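Local coordinates for protein serine-tRNA ligase (Naegleria fowleri, PDB 6BLJ) that probably attaches serine to its cognate tRNA in the cytosol, as a class II synthetase that here holds AMP in its active site, at residues N58-F63 and K130-E135. Residues are numbered along the deposited sequence; the frame is centred on the assembly and turned at random.
Sequences NHIKSF and KNSEEE
The carboxylate of Glu133 is the flat group that meets the other segment, and it does so through one oxygen: OE2 lies 3.9 Å from Lys61 NZ and 4.0 Å from Lys61 CE. The separation makes this a long salt bridge without a hydrogen bond, and the two extended side chains cross at about a right angle. The two rings within these segments, His59 and Phe63, both lie on helix 38-76 and touch each other, not residues 130-135. Phe63 CZ sits 3.7 Å above one face of the His59 ring, displaced toward its rim, while one face of the Phe63 ring carries His59 O and Ile60 CA; Phe63 also stacks on Phe99.

Between the helices, Ile60 and Ser132 are the closest pair in backbone terms, with their CA atoms 8.5 Å apart, and both CA-CB bonds point across the interface. Ile60 CG1 stands anti to the carbonyl carbon (chi1 -60°), and from it CD1 extends to 3.3 Å from Ser132 OG and 3.9 Å from Ser132 CB. Leu57 touches Ser132 and Glu133.

These two helices form the long antiparallel coiled-coil arm of the seryl-tRNA synthetase N-terminal domain, which in relatives reaches toward the long variable arm of tRNA. Only 109 Å² is buried between the segments, and no hydrogen bond joins them. Between these two segments the contact is therefore chiefly packing of Ile60 CD1 on Ser132, one part of a larger seam in which Ile60 also touches Ile124, His128 and Ile129, with the exposed Lys61-Glu133 pair probably adding a modest, solvent-screened attraction.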
# COMPACT_ATOMS: atom_id res chain seq x y z
N ASN A 58 -0.33 -45.90 -5.26
CA ASN A 58 0.15 -47.22 -4.89
C ASN A 58 -0.45 -48.31 -5.78
O ASN A 58 0.22 -49.31 -6.06
CB ASN A 58 -0.13 -47.47 -3.41
CG ASN A 58 0.69 -46.54 -2.52
OD1 ASN A 58 1.82 -46.20 -2.85
ND2 ASN A 58 0.11 -46.10 -1.40
N HIS A 59 -1.69 -48.13 -6.24
CA HIS A 59 -2.28 -49.08 -7.17
C HIS A 59 -1.53 -49.09 -8.50
O HIS A 59 -1.26 -50.15 -9.07
CB HIS A 59 -3.75 -48.72 -7.41
CG HIS A 59 -4.47 -49.65 -8.35
ND1 HIS A 59 -4.16 -50.98 -8.46
CD2 HIS A 59 -5.46 -49.42 -9.24
CE1 HIS A 59 -4.94 -51.54 -9.37
NE2 HIS A 59 -5.74 -50.61 -9.86
N ILE A 60 -1.16 -47.90 -8.99
CA ILE A 60 -0.41 -47.83 -10.24
C ILE A 60 0.97 -48.44 -10.07
O ILE A 60 1.45 -49.17 -10.94
CB ILE A 60 -0.31 -46.36 -10.71
CG1 ILE A 60 -1.69 -45.76 -10.93
CG2 ILE A 60 0.48 -46.28 -12.02
CD1 ILE A 60 -1.65 -44.23 -11.08
N LYS A 61 1.62 -48.17 -8.93
CA LYS A 61 2.96 -48.70 -8.68
C LYS A 61 2.99 -50.22 -8.64
O LYS A 61 4.01 -50.83 -8.99
CB LYS A 61 3.50 -48.13 -7.37
CG LYS A 61 4.24 -46.82 -7.51
CD LYS A 61 4.39 -46.12 -6.16
CE LYS A 61 5.52 -45.10 -6.19
NZ LYS A 61 5.52 -44.22 -4.98
N SER A 62 1.89 -50.86 -8.24
CA SER A 62 1.86 -52.32 -8.22
C SER A 62 1.97 -52.91 -9.61
O SER A 62 2.38 -54.06 -9.76
CB SER A 62 0.59 -52.82 -7.53
OG SER A 62 -0.54 -52.62 -8.36
N PHE A 63 1.56 -52.15 -10.64
CA PHE A 63 1.67 -52.61 -12.03
C PHE A 63 3.11 -52.91 -12.41
O PHE A 63 3.37 -53.82 -13.21
CB PHE A 63 1.11 -51.55 -12.99
CG PHE A 63 -0.37 -51.25 -12.81
CD1 PHE A 63 -1.17 -52.02 -11.98
CD2 PHE A 63 -0.94 -50.16 -13.46
CE1 PHE A 63 -2.51 -51.73 -11.82
CE2 PHE A 63 -2.28 -49.87 -13.31
CZ PHE A 63 -3.07 -50.66 -12.49
N LYS A 130 4.43 -40.82 -12.70
CA LYS A 130 4.84 -39.43 -12.56
C LYS A 130 3.64 -38.50 -12.44
O LYS A 130 3.63 -37.58 -11.61
CB LYS A 130 5.72 -39.01 -13.74
N ASN A 131 2.61 -38.71 -13.27
CA ASN A 131 1.42 -37.87 -13.21
C ASN A 131 0.74 -37.96 -11.84
O ASN A 131 0.32 -36.94 -11.28
CB ASN A 131 0.44 -38.26 -14.32
CG ASN A 131 -0.75 -37.32 -14.39
OD1 ASN A 131 -0.63 -36.18 -14.83
ND2 ASN A 131 -1.91 -37.80 -13.95
N SER A 132 0.63 -39.17 -11.29
CA SER A 132 -0.00 -39.34 -9.99
C SER A 132 0.86 -38.77 -8.87
O SER A 132 0.33 -38.24 -7.89
CB SER A 132 -0.29 -40.82 -9.73
OG SER A 132 -1.65 -41.11 -9.97
N GLU A 133 2.18 -38.92 -8.97
CA GLU A 133 3.07 -38.34 -7.96
C GLU A 133 2.91 -36.83 -7.89
O GLU A 133 2.91 -36.25 -6.80
CB GLU A 133 4.52 -38.72 -8.24
CG GLU A 133 4.95 -40.00 -7.54
CD GLU A 133 6.29 -40.51 -8.02
OE1 GLU A 133 6.86 -39.94 -8.97
OE2 GLU A 133 6.78 -41.50 -7.44
N GLU A 134 2.75 -36.18 -9.05
CA GLU A 134 2.53 -34.74 -9.03
C GLU A 134 1.17 -34.41 -8.45
O GLU A 134 1.02 -33.42 -7.72
CB GLU A 134 2.66 -34.15 -10.43
CG GLU A 134 4.09 -34.04 -10.94
CD GLU A 134 4.16 -33.60 -12.39
OE1 GLU A 134 3.16 -33.04 -12.90
OE2 GLU A 134 5.21 -33.81 -13.02
N GLU A 135 0.16 -35.23 -8.76
CA GLU A 135 -1.18 -34.96 -8.26
C GLU A 135 -1.24 -35.10 -6.74
O GLU A 135 -1.96 -34.34 -6.07
CB GLU A 135 -2.19 -35.88 -8.95
CG GLU A 135 -3.59 -35.30 -8.95
CD GLU A 135 -4.56 -36.09 -9.78
OE1 GLU A 135 -4.30 -37.29 -10.03
OE2 GLU A 135 -5.58 -35.50 -10.20